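Local coordinates for protein D-threo-3-hydroxyaspartate dehydratase (Delftia, PDB 3WQC) that catalyses the pyridoxal 5'-phosphate- and divalent metal-dependent removal of ammonia from D-threo-3-hydroxyaspartate, giving oxaloacetate, and also acts on D-serine, at residues T273-Q278 with W283-A288; V323-G326 with G332-A335; V154-T159 with C206-E211; E140-I145 with C220-V225; Y187-D190 with A194-A197. All blocks are in the same frame, centred on the assembly; numbering follows the deposited sequence.

In the fold
The five contacts fall into two groups, one in each family region of the chain. Interactions 1 and 2 are hairpins of one mixed sheet, their centres about 9 Å apart, joined because strands 283-286 and 332-336 are neighbours: Ala-284 O lies 2.8 Å from Leu-334 N. Interactions 3, 4 and 5 belong to the barrel region that carries the cofactor. Interactions 3 and 4, centres about 10 Å apart, meet where Ala-209 CB rests 3.5 Å from Ile-145 CD1. Interaction 5 shares helix 192-215 with interaction 3 and reaches the pyridoxal phosphate directly through Tyr-187, whereas in interaction 4 the side chain of Ser-224 is about 7 Å from the bound cofactor. The centres of interactions 1 and 3 are about 53 Å apart.

Interaction 1: residues T273-Q278 with W283-A288; sequences TVIGHQ and WAIVDA
Ile-285 is met by two consecutive residues, Ile-275 and Gly-276, a classic beta bulge in the antiparallel hairpin of strands 268-278 and 283-286. The carbonyl of Ile-285 takes a firm bond from Ile-275 N (2.8 Å) and a weak one from Gly-276 N, while Ile-285 N returns an almost straight bond to Gly-276 O. Packing is closest on the buried Ile-275 side: its CG1, set between the backbone N and carbonyl carbon (chi1 59°), lies 3.4 Å from Ile-285 O and reaches the CG2 branch of Ile-285. The looser side is that of His-277 and Trp-283, both partly exposed. His-277 sends NE2 elsewhere, to Phe-349 O. Buried Gln-278 brings CG to 3.7 Å from Trp-283 CE3, while its amide nitrogen leaves the hairpin for carbonyls of Arg-151 and Gly-153 of the second subunit. At the opposite end Asp-287 closes the ladder, its OD2 shared between Thr-20 and Arg-101 of the second subunit. An alanine in place of Asp-287 would probably leave that arginine without its carboxylate mate and Thr-273 N without its side-chain acceptor. That N-H comes from above the carboxylate plane, meeting Asp-287 OD1 at 2.8 Å and 174°.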
# COMPACT_ATOMS: atom_id res chain seq x y z
N THR B 273 2.93 -9.30 15.85
CA THR B 273 2.69 -10.34 16.84
C THR B 273 2.35 -11.67 16.20
O THR B 273 1.55 -11.71 15.20
CB THR B 273 1.47 -9.92 17.75
OG1 THR B 273 1.82 -8.72 18.44
CG2 THR B 273 1.15 -10.95 18.83
N VAL B 274 2.83 -12.80 16.81
CA VAL B 274 2.40 -14.09 16.36
C VAL B 274 0.96 -14.39 16.89
O VAL B 274 0.71 -14.28 18.12
CB VAL B 274 3.37 -15.17 16.92
CG1 VAL B 274 2.81 -16.56 16.53
CG2 VAL B 274 4.75 -15.00 16.25
N ILE B 275 0.01 -14.66 15.98
CA ILE B 275 -1.36 -14.86 16.35
C ILE B 275 -1.86 -16.30 16.07
O ILE B 275 -3.00 -16.65 16.41
CB ILE B 275 -2.30 -13.85 15.63
CG1 ILE B 275 -2.16 -13.99 14.10
CG2 ILE B 275 -1.96 -12.42 16.07
CD1 ILE B 275 -3.21 -13.16 13.30
N GLY B 276 -0.99 -17.17 15.54
CA GLY B 276 -1.44 -18.54 15.29
C GLY B 276 -0.36 -19.33 14.60
O GLY B 276 0.74 -18.80 14.35
N HIS B 277 -0.66 -20.61 14.31
CA HIS B 277 0.25 -21.48 13.60
C HIS B 277 -0.48 -22.45 12.67
O HIS B 277 -1.68 -22.75 12.86
CB HIS B 277 1.03 -22.34 14.60
CG HIS B 277 1.83 -21.55 15.59
ND1 HIS B 277 1.32 -21.08 16.80
CD2 HIS B 277 3.08 -21.02 15.47
CE1 HIS B 277 2.27 -20.37 17.44
NE2 HIS B 277 3.35 -20.30 16.62
N GLN B 278 0.29 -23.06 11.72
CA GLN B 278 -0.11 -24.40 11.08
C GLN B 278 1.12 -25.29 11.28
O GLN B 278 2.12 -25.22 10.53
CB GLN B 278 -0.50 -24.28 9.58
CG GLN B 278 -1.81 -23.54 9.35
CD GLN B 278 -3.05 -24.17 9.99
OE1 GLN B 278 -2.99 -25.29 10.55
NE2 GLN B 278 -4.16 -23.49 9.96
N TRP B 283 4.32 -23.26 9.69
CA TRP B 283 3.92 -21.85 9.60
C TRP B 283 3.68 -21.22 10.91
O TRP B 283 2.98 -21.85 11.76
CB TRP B 283 2.59 -21.72 8.90
CG TRP B 283 2.57 -22.04 7.43
CD1 TRP B 283 3.65 -22.48 6.62
CD2 TRP B 283 1.40 -21.97 6.55
NE1 TRP B 283 3.23 -22.65 5.33
CE2 TRP B 283 1.85 -22.36 5.22
CE3 TRP B 283 0.04 -21.68 6.74
CZ2 TRP B 283 0.97 -22.43 4.12
CZ3 TRP B 283 -0.82 -21.70 5.62
CH2 TRP B 283 -0.37 -22.10 4.33
N ALA B 284 4.22 -20.01 11.16
CA ALA B 284 3.65 -19.14 12.21
C ALA B 284 2.85 -18.06 11.47
O ALA B 284 3.26 -17.61 10.41
CB ALA B 284 4.78 -18.48 13.06
N ILE B 285 1.69 -17.68 11.99
CA ILE B 285 0.88 -16.65 11.36
C ILE B 285 1.07 -15.38 12.20
O ILE B 285 0.92 -15.41 13.47
CB ILE B 285 -0.63 -17.08 11.33
CG1 ILE B 285 -0.90 -18.50 10.70
CG2 ILE B 285 -1.45 -15.96 10.70
CD1 ILE B 285 -0.22 -18.72 9.50
N VAL B 286 1.36 -14.23 11.54
CA VAL B 286 1.55 -12.98 12.27
C VAL B 286 0.51 -11.98 11.79
O VAL B 286 -0.17 -12.20 10.76
CB VAL B 286 2.96 -12.41 12.05
CG1 VAL B 286 4.01 -13.36 12.69
CG2 VAL B 286 3.27 -12.11 10.56
N ASP B 287 0.31 -10.92 12.59
CA ASP B 287 -0.66 -9.85 12.26
C ASP B 287 -0.12 -8.75 11.37
O ASP B 287 -0.80 -7.74 11.19
CB ASP B 287 -1.32 -9.30 13.54
CG ASP B 287 -0.34 -8.58 14.43
OD1 ASP B 287 0.88 -8.45 14.12
OD2 ASP B 287 -0.79 -8.08 15.50
N ALA B 288 1.01 -8.99 10.73
CA ALA B 288 1.54 -8.10 9.66
C ALA B 288 1.28 -8.81 8.31
O ALA B 288 2.11 -9.70 7.92
CB ALA B 288 3.04 -7.78 9.86

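Interaction 2: residues V323-G326 with G332-A335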
# COMPACT_ATOMS: atom_id res chain seq x y z
N VAL B 323 11.41 -15.95 6.83
CA VAL B 323 10.88 -14.74 6.18
C VAL B 323 9.37 -14.83 6.17
O VAL B 323 8.82 -15.89 6.52
CB VAL B 323 11.38 -14.65 4.68
CG1 VAL B 323 12.92 -14.55 4.61
CG2 VAL B 323 10.85 -15.83 3.81
N LEU B 324 8.64 -13.79 5.76
CA LEU B 324 7.21 -13.94 5.53
C LEU B 324 7.10 -14.52 4.11
O LEU B 324 7.32 -13.83 3.08
CB LEU B 324 6.54 -12.58 5.62
CG LEU B 324 6.60 -11.91 7.00
CD1 LEU B 324 5.64 -10.65 7.00
CD2 LEU B 324 6.16 -12.93 8.09
N THR B 325 6.74 -15.80 4.01
CA THR B 325 6.70 -16.44 2.73
C THR B 325 5.37 -16.11 1.98
O THR B 325 5.28 -16.34 0.76
CB THR B 325 6.87 -17.97 2.86
OG1 THR B 325 5.84 -18.44 3.76
CG2 THR B 325 8.26 -18.35 3.38
N GLY B 326 4.35 -15.64 2.70
CA GLY B 326 3.10 -15.26 2.02
C GLY B 326 2.42 -14.19 2.88
O GLY B 326 2.84 -13.95 4.03
N GLY B 332 0.14 -12.44 7.92
CA GLY B 332 1.40 -12.81 7.26
C GLY B 332 1.74 -14.26 7.62
O GLY B 332 1.48 -14.71 8.76
N ILE B 333 2.34 -15.00 6.67
CA ILE B 333 2.71 -16.42 6.86
C ILE B 333 4.22 -16.38 7.06
O ILE B 333 4.95 -16.03 6.12
CB ILE B 333 2.30 -17.31 5.67
CG1 ILE B 333 0.79 -17.32 5.30
CG2 ILE B 333 2.83 -18.74 5.96
CD1 ILE B 333 -0.06 -17.46 6.44
N LEU B 334 4.71 -16.68 8.24
CA LEU B 334 6.10 -16.75 8.60
C LEU B 334 6.58 -18.24 8.47
O LEU B 334 5.93 -19.16 8.98
CB LEU B 334 6.31 -16.23 10.01
CG LEU B 334 7.73 -16.18 10.57
CD1 LEU B 334 7.82 -15.22 11.78
CD2 LEU B 334 8.33 -17.57 10.91
N ALA B 335 7.59 -18.49 7.65
CA ALA B 335 8.01 -19.88 7.40
C ALA B 335 9.48 -19.86 6.92
O ALA B 335 10.10 -18.78 6.86
CB ALA B 335 7.11 -20.63 6.40
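Leu-324 and Leu-334 meet on one face of an antiparallel hairpin, while Ala-335, on the face shared with Val-323 and Ile-333, meets the side chain of Thr-325. Leu-324 shows how a single side chain can span such a pairing. Its CB begins over the backbone, 3.8 Å from Ile-333 O. CG stands anti to the carbonyl carbon (chi1 -64°). At this branch point CD1 continues the chain anti to CA (chi2 -169°), which turns the other tip, CD2, over to Leu-334 CB at 3.8 Å, with the CA of Leu-334 almost as near. Beyond the pair, Val-286 and Ile-357 also touch Leu-324, so the leucine also packs on strands 283-286 and 354-358. Thr-325 is more exposed: its OG1 lies 3.7 Å from Ala-335 CB, and its methyl CG2 is close to the same carbon. Backbone bonds hold the two ends. Val-323 and Ala-335 exchange a reciprocal pair, each 3.1 Å from N to O. At the other end Ile-333 N gives a bond to Gly-326 O (2.9 Å). Between them Ile-333 O receives weak bonds from Thr-325 N and Gly-326 N. Two successive residues of one strand, Thr-325 and Gly-326, opposite the single residue Ile-333 make a classic beta bulge, here within the hairpin 322-327/332-336.

Interaction 3: residues V154-T159 with C206-E211; sequences VGADDT and CVQAAE
Gln-208 turns its CG anti to the backbone N (chi1 175°) and continues extended through chi2 (-176°), which carries its amide from helix 192-215 over to Ala-156 and Asp-157. The amide lies alongside the backbone of the turn. Its OE1 is 3.8 Å from Ala-156 CB, and on the other branch NE2 is 3.6 Å from Asp-157 CA, with Asp-157 CB slightly farther away. NE2 is also 3.6 Å from Ala-156 O, and no hydrogen bond spans the two segments. Ala-156 points its CB toward the helix, and its backbone comes closest to Ala-209, their CA atoms 5.2 Å apart. The turn itself is of type I, from Gly-155 to Asp-158, closed by a bond from Asp-158 N to Gly-155 O (2.9 Å). Asp-158 then serves as N-cap of helix 159-171, its OD1 accepting from Leu-161 N. More deeply placed, Ile-145 of strand 140-146 touches both Ala-156 and Ala-209, joining the contact to the apolar layer between the barrel strands and the surrounding helices. Small alanines thus allow turn and helix to approach, while the glutamine contributes van der Waals contact along the exposed side. With no bond across it, the contact probably rests on van der Waals packing rather than directional polar pairing.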
# COMPACT_ATOMS: atom_id res chain seq x y z
N VAL B 154 13.57 14.29 -21.40
CA VAL B 154 14.10 14.52 -22.75
C VAL B 154 15.38 13.72 -22.88
O VAL B 154 16.26 13.77 -21.93
CB VAL B 154 14.43 16.05 -22.87
CG1 VAL B 154 15.01 16.35 -24.26
CG2 VAL B 154 13.19 16.87 -22.56
N GLY B 155 15.63 13.08 -24.01
CA GLY B 155 16.96 12.44 -24.14
C GLY B 155 18.12 13.42 -24.01
O GLY B 155 18.06 14.58 -24.51
N ALA B 156 19.17 12.98 -23.32
CA ALA B 156 20.29 13.89 -23.08
C ALA B 156 20.90 14.40 -24.43
O ALA B 156 21.46 15.50 -24.46
CB ALA B 156 21.36 13.24 -22.20
N ASP B 157 20.80 13.60 -25.48
CA ASP B 157 21.35 13.99 -26.77
C ASP B 157 20.34 14.65 -27.71
O ASP B 157 20.69 14.92 -28.87
CB ASP B 157 21.95 12.85 -27.48
CG ASP B 157 21.13 11.71 -27.51
OD1 ASP B 157 19.93 11.71 -27.02
OD2 ASP B 157 21.75 10.73 -27.94
N ASP B 158 19.13 14.96 -27.21
CA ASP B 158 18.06 15.48 -28.04
C ASP B 158 18.13 17.02 -28.01
O ASP B 158 17.20 17.69 -27.49
CB ASP B 158 16.70 14.93 -27.59
CG ASP B 158 15.62 15.23 -28.65
OD1 ASP B 158 15.90 16.16 -29.58
OD2 ASP B 158 14.50 14.63 -28.52
N THR B 159 19.23 17.59 -28.54
CA THR B 159 19.45 19.07 -28.50
C THR B 159 18.22 19.79 -29.05
O THR B 159 17.85 20.82 -28.48
CB THR B 159 20.75 19.42 -29.22
OG1 THR B 159 21.80 18.83 -28.42
CG2 THR B 159 21.03 20.85 -29.25
N CYS B 206 23.29 14.28 -17.62
CA CYS B 206 22.63 15.50 -17.13
C CYS B 206 23.50 16.71 -17.48
O CYS B 206 23.00 17.76 -17.83
CB CYS B 206 22.37 15.32 -15.64
SG CYS B 206 20.98 16.35 -15.15
N VAL B 207 24.84 16.58 -17.23
CA VAL B 207 25.73 17.70 -17.53
C VAL B 207 25.74 17.96 -19.06
O VAL B 207 25.72 19.16 -19.43
CB VAL B 207 27.14 17.33 -16.98
CG1 VAL B 207 28.15 18.38 -17.49
CG2 VAL B 207 27.13 17.37 -15.43
N GLN B 208 25.67 16.92 -19.89
CA GLN B 208 25.59 17.15 -21.34
C GLN B 208 24.38 18.00 -21.69
O GLN B 208 24.47 18.95 -22.50
CB GLN B 208 25.47 15.79 -22.08
CG GLN B 208 25.25 15.83 -23.60
CD GLN B 208 25.05 14.45 -24.22
OE1 GLN B 208 24.97 13.45 -23.47
NE2 GLN B 208 24.71 14.40 -25.46
N ALA B 209 23.22 17.68 -21.07
CA ALA B 209 22.01 18.49 -21.39
C ALA B 209 22.22 19.93 -20.94
O ALA B 209 21.84 20.87 -21.66
CB ALA B 209 20.80 17.87 -20.66
N ALA B 210 22.80 20.12 -19.71
CA ALA B 210 22.98 21.52 -19.19
C ALA B 210 23.93 22.26 -20.19
O ALA B 210 23.68 23.44 -20.49
CB ALA B 210 23.59 21.49 -17.81
N GLU B 211 24.98 21.55 -20.60
CA GLU B 211 25.96 22.23 -21.48
C GLU B 211 25.36 22.60 -22.84
O GLU B 211 25.72 23.63 -23.46
CB GLU B 211 27.20 21.39 -21.67
CG GLU B 211 27.98 21.37 -20.38
CD GLU B 211 29.18 20.43 -20.42
OE1 GLU B 211 30.02 20.42 -19.46
OE2 GLU B 211 29.35 19.67 -21.40

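Interaction 4: residues E140-I145 with C220-V225; sequences EVWIEI and CPVVSV
Trp-142 offers one face of its indole to Val-222, whose CG1 methyl sits 3.5 Å above the ring plane, displaced from the ring centre toward CH2. This is a CH-pi contact: CG1 is 3.8 Å from the centroid of the six-membered ring and 23° off the normal, with CH2 its nearest ring atom. The other methyl, CG2, comes less close, to CZ2. At the ring's edge, in its plane, lies the carboxylate of Glu-140, two residues earlier on the same strand. NE1 gives OE1 a short and nearly straight bond (2.8 Å, 177°). The oxygen is approached on its anti side, somewhat out of the carboxylate plane, while remaining almost exactly in the indole plane. That in-plane grip should limit rotation of the ring, and it satisfies the N-H of a buried side chain. Ser-224 completes the contact obliquely, its CB 3.7 Å from Trp-142 CZ3. Because Ser-224 OG stands anti to the backbone N (chi1 179°), the hydroxyl is carried on to other partners: it is hydrogen-bonded to Glu-242 and to Arg-244. Ser-224 thus stands in the second shell, between the tryptophan and Arg-244, which itself bonds the cofactor; the side chain of Ser-224 is about 7 Å from the bound pyridoxal phosphate.

Strands 140-146 and 222-225 are not paired with each other; strand 175-180 runs between them, parallel to both. Side chains that bridge across an intervening strand on the inner side of a curled parallel sheet, with helices 159-171 and 192-215 packed outside, are what is expected of the TIM-barrel domain of alanine racemase relatives.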
# COMPACT_ATOMS: atom_id res chain seq x y z
N GLU B 140 9.61 28.92 -11.65
CA GLU B 140 10.92 28.33 -11.90
C GLU B 140 10.67 26.91 -12.38
O GLU B 140 9.95 26.11 -11.68
CB GLU B 140 11.76 28.32 -10.62
CG GLU B 140 13.13 27.70 -10.94
CD GLU B 140 14.13 27.86 -9.82
OE1 GLU B 140 15.19 27.13 -9.91
OE2 GLU B 140 13.98 28.74 -8.91
N VAL B 141 11.25 26.52 -13.50
CA VAL B 141 10.99 25.25 -14.13
C VAL B 141 12.34 24.65 -14.51
O VAL B 141 13.21 25.35 -15.06
CB VAL B 141 10.10 25.38 -15.38
CG1 VAL B 141 9.75 24.01 -15.97
CG2 VAL B 141 8.82 26.17 -15.06
N TRP B 142 12.51 23.36 -14.18
CA TRP B 142 13.69 22.60 -14.61
C TRP B 142 13.27 21.64 -15.66
O TRP B 142 12.11 21.18 -15.70
CB TRP B 142 14.32 21.83 -13.46
CG TRP B 142 14.80 22.73 -12.33
CD1 TRP B 142 14.66 24.11 -12.12
CD2 TRP B 142 15.48 22.22 -11.15
NE1 TRP B 142 15.19 24.46 -10.90
CE2 TRP B 142 15.70 23.34 -10.26
CE3 TRP B 142 15.86 20.92 -10.73
CZ2 TRP B 142 16.32 23.18 -8.99
CZ3 TRP B 142 16.47 20.75 -9.46
CH2 TRP B 142 16.69 21.88 -8.61
N ILE B 143 14.22 21.23 -16.52
CA ILE B 143 13.89 20.29 -17.62
C ILE B 143 14.36 18.91 -17.18
O ILE B 143 15.56 18.72 -16.81
CB ILE B 143 14.52 20.71 -18.96
CG1 ILE B 143 14.01 22.15 -19.32
CG2 ILE B 143 14.21 19.62 -20.01
CD1 ILE B 143 14.73 22.72 -20.55
N GLU B 144 13.47 17.94 -17.20
CA GLU B 144 13.85 16.56 -16.84
C GLU B 144 14.56 15.83 -18.00
O GLU B 144 14.06 15.93 -19.15
CB GLU B 144 12.61 15.76 -16.37
CG GLU B 144 13.01 14.36 -15.80
CD GLU B 144 11.91 13.64 -15.08
OE1 GLU B 144 12.29 12.68 -14.35
OE2 GLU B 144 10.71 13.98 -15.29
N ILE B 145 15.68 15.15 -17.72
CA ILE B 145 16.52 14.53 -18.72
C ILE B 145 16.40 13.01 -18.50
O ILE B 145 16.47 12.52 -17.36
CB ILE B 145 17.98 14.98 -18.54
CG1 ILE B 145 18.06 16.53 -18.57
CG2 ILE B 145 18.85 14.33 -19.65
CD1 ILE B 145 17.47 17.19 -19.81
N CYS B 220 21.11 27.72 -17.19
CA CYS B 220 20.89 26.35 -16.63
C CYS B 220 21.75 26.23 -15.38
O CYS B 220 22.68 25.45 -15.39
CB CYS B 220 21.16 25.26 -17.69
SG CYS B 220 20.57 23.65 -17.06
N PRO B 221 21.38 26.99 -14.28
CA PRO B 221 22.39 27.03 -13.19
C PRO B 221 22.44 25.73 -12.36
O PRO B 221 23.47 25.49 -11.71
CB PRO B 221 21.97 28.24 -12.40
CG PRO B 221 20.53 28.47 -12.77
CD PRO B 221 20.36 28.05 -14.19
N VAL B 222 21.33 25.00 -12.26
CA VAL B 222 21.35 23.79 -11.43
C VAL B 222 21.44 22.56 -12.31
O VAL B 222 20.79 22.43 -13.38
CB VAL B 222 20.04 23.68 -10.58
CG1 VAL B 222 19.90 22.24 -9.97
CG2 VAL B 222 20.01 24.81 -9.57
N VAL B 223 22.27 21.62 -11.88
CA VAL B 223 22.37 20.26 -12.49
C VAL B 223 22.09 19.35 -11.32
O VAL B 223 22.92 19.24 -10.40
CB VAL B 223 23.69 19.97 -13.17
CG1 VAL B 223 23.80 18.55 -13.69
CG2 VAL B 223 23.90 21.01 -14.26
N SER B 224 20.99 18.56 -11.34
CA SER B 224 20.54 17.73 -10.18
C SER B 224 20.46 16.32 -10.66
O SER B 224 19.72 16.00 -11.65
CB SER B 224 19.18 18.31 -9.80
OG SER B 224 18.65 17.56 -8.70
N VAL B 225 21.13 15.39 -9.97
CA VAL B 225 21.05 13.95 -10.32
C VAL B 225 20.62 13.16 -9.12
O VAL B 225 20.71 13.67 -8.00
CB VAL B 225 22.43 13.37 -10.84
CG1 VAL B 225 22.93 14.26 -12.01
CG2 VAL B 225 23.48 13.38 -9.70

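Interaction 5: residues Y187-D190 with A194-A197; sequences YELD and ALQA. With PLP (pyridoxal-5'-phosphate), chain J.
Leu-189 packs on helix 192-215 just after the short 3-10 turn whose Tyr-187 reaches the cofactor of this alanine racemase-type TIM barrel. Nearest the cofactor, Tyr-187 OH donates a very short bond (2.5 Å) to O2P of the pyridoxal phosphate, an oxygen lying at the edge of the tyrosine ring and in its plane. The cofactor is also hydrogen-bonded by Thr-228, Gly-246, Val-247, Arg-244 and Arg-151, so the tyrosine is one of several groups that hold it. A phenylalanine in place of Tyr-187 would probably leave O2P without this hydroxyl donor and the phosphate more loosely held on that side. Outward from the tyrosine, its ring rests against Pro-229 and against Val-254 and Met-255 of helix 253-258. The next shell is the apolar contact between the loop and the helix start. Leu-189 points toward the helix, with CB 3.9 Å from Leu-195 CD2; its CG, anti to the carbonyl carbon (chi1 -63°), takes the CD1 branch toward Ala-194. Leu-195 in turn is backed by Pro-229, Ala-233 and Ile-258, so Tyr-187 and Leu-195 share Pro-229 as a neighbour. No hydrogen bond crosses between the two segments, which meet by apolar packing; Leu-189 CD1 lies 3.6 Å from Ala-194 O and 4.1 Å from Ala-194 CB.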
# COMPACT_ATOMS: atom_id res chain seq x y z
N TYR B 187 18.21 0.34 -9.90
CA TYR B 187 17.59 -0.68 -9.02
C TYR B 187 17.66 -2.04 -9.63
O TYR B 187 17.39 -3.02 -8.95
CB TYR B 187 16.15 -0.30 -8.78
CG TYR B 187 16.00 0.74 -7.67
CD1 TYR B 187 16.65 2.01 -7.70
CD2 TYR B 187 15.15 0.48 -6.57
CE1 TYR B 187 16.44 2.96 -6.70
CE2 TYR B 187 14.98 1.42 -5.55
CZ TYR B 187 15.60 2.65 -5.61
OH TYR B 187 15.42 3.55 -4.59
N GLU B 188 18.05 -2.11 -10.92
CA GLU B 188 18.20 -3.43 -11.58
C GLU B 188 19.62 -3.96 -11.39
O GLU B 188 19.88 -5.10 -11.85
CB GLU B 188 17.87 -3.28 -13.08
CG GLU B 188 16.38 -2.96 -13.39
CD GLU B 188 16.24 -2.13 -14.66
OE1 GLU B 188 17.04 -2.29 -15.64
OE2 GLU B 188 15.35 -1.25 -14.69
N LEU B 189 20.54 -3.23 -10.76
CA LEU B 189 21.97 -3.61 -10.72
C LEU B 189 22.29 -4.20 -9.35
O LEU B 189 21.50 -4.03 -8.39
CB LEU B 189 22.85 -2.35 -10.91
CG LEU B 189 22.57 -1.73 -12.33
CD1 LEU B 189 23.42 -0.47 -12.54
CD2 LEU B 189 22.67 -2.73 -13.50
N ASP B 190 23.45 -4.82 -9.25
CA ASP B 190 23.86 -5.47 -8.01
C ASP B 190 25.35 -5.68 -7.84
O ASP B 190 25.76 -6.53 -7.00
CB ASP B 190 23.06 -6.79 -7.74
CG ASP B 190 23.34 -7.85 -8.78
OD1 ASP B 190 24.30 -7.67 -9.55
OD2 ASP B 190 22.74 -8.97 -8.72
N ALA B 194 28.97 -1.97 -11.96
CA ALA B 194 27.85 -1.53 -12.80
C ALA B 194 27.23 -0.28 -12.22
O ALA B 194 26.80 0.60 -12.99
CB ALA B 194 26.84 -2.64 -12.90
N LEU B 195 27.17 -0.19 -10.87
CA LEU B 195 26.56 1.02 -10.25
C LEU B 195 27.45 2.25 -10.53
O LEU B 195 26.96 3.35 -10.73
CB LEU B 195 26.40 0.82 -8.74
CG LEU B 195 25.27 -0.12 -8.33
CD1 LEU B 195 25.48 -0.51 -6.86
CD2 LEU B 195 23.92 0.55 -8.51
N GLN B 196 28.78 2.09 -10.41
CA GLN B 196 29.68 3.21 -10.61
C GLN B 196 29.55 3.70 -12.07
O GLN B 196 29.53 4.91 -12.34
CB GLN B 196 31.14 2.80 -10.29
CG GLN B 196 32.18 3.94 -10.48
CD GLN B 196 33.62 3.49 -10.16
OE1 GLN B 196 33.90 3.01 -9.08
NE2 GLN B 196 34.49 3.64 -11.10
N ALA B 197 29.45 2.76 -13.01
CA ALA B 197 29.34 3.11 -14.46
C ALA B 197 28.01 3.82 -14.70
O ALA B 197 28.00 4.84 -15.43
CB ALA B 197 29.44 1.84 -15.36
N1 PLP J . 14.64 11.68 -7.75
C2 PLP J . 13.41 11.38 -8.23
C2A PLP J . 12.84 12.14 -9.41
C3 PLP J . 12.65 10.33 -7.60
O3 PLP J . 11.44 10.06 -8.06
C4 PLP J . 13.26 9.64 -6.49
C4A PLP J . 12.50 8.63 -5.83
C5 PLP J . 14.55 10.03 -6.04
C6 PLP J . 15.24 11.02 -6.76
C5A PLP J . 15.23 9.33 -4.89
O4P PLP J . 15.56 7.93 -5.30
P PLP J . 15.90 6.89 -4.13
O1P PLP J . 16.89 7.62 -3.30
O2P PLP J . 16.51 5.75 -4.86
O3P PLP J . 14.68 6.59 -3.35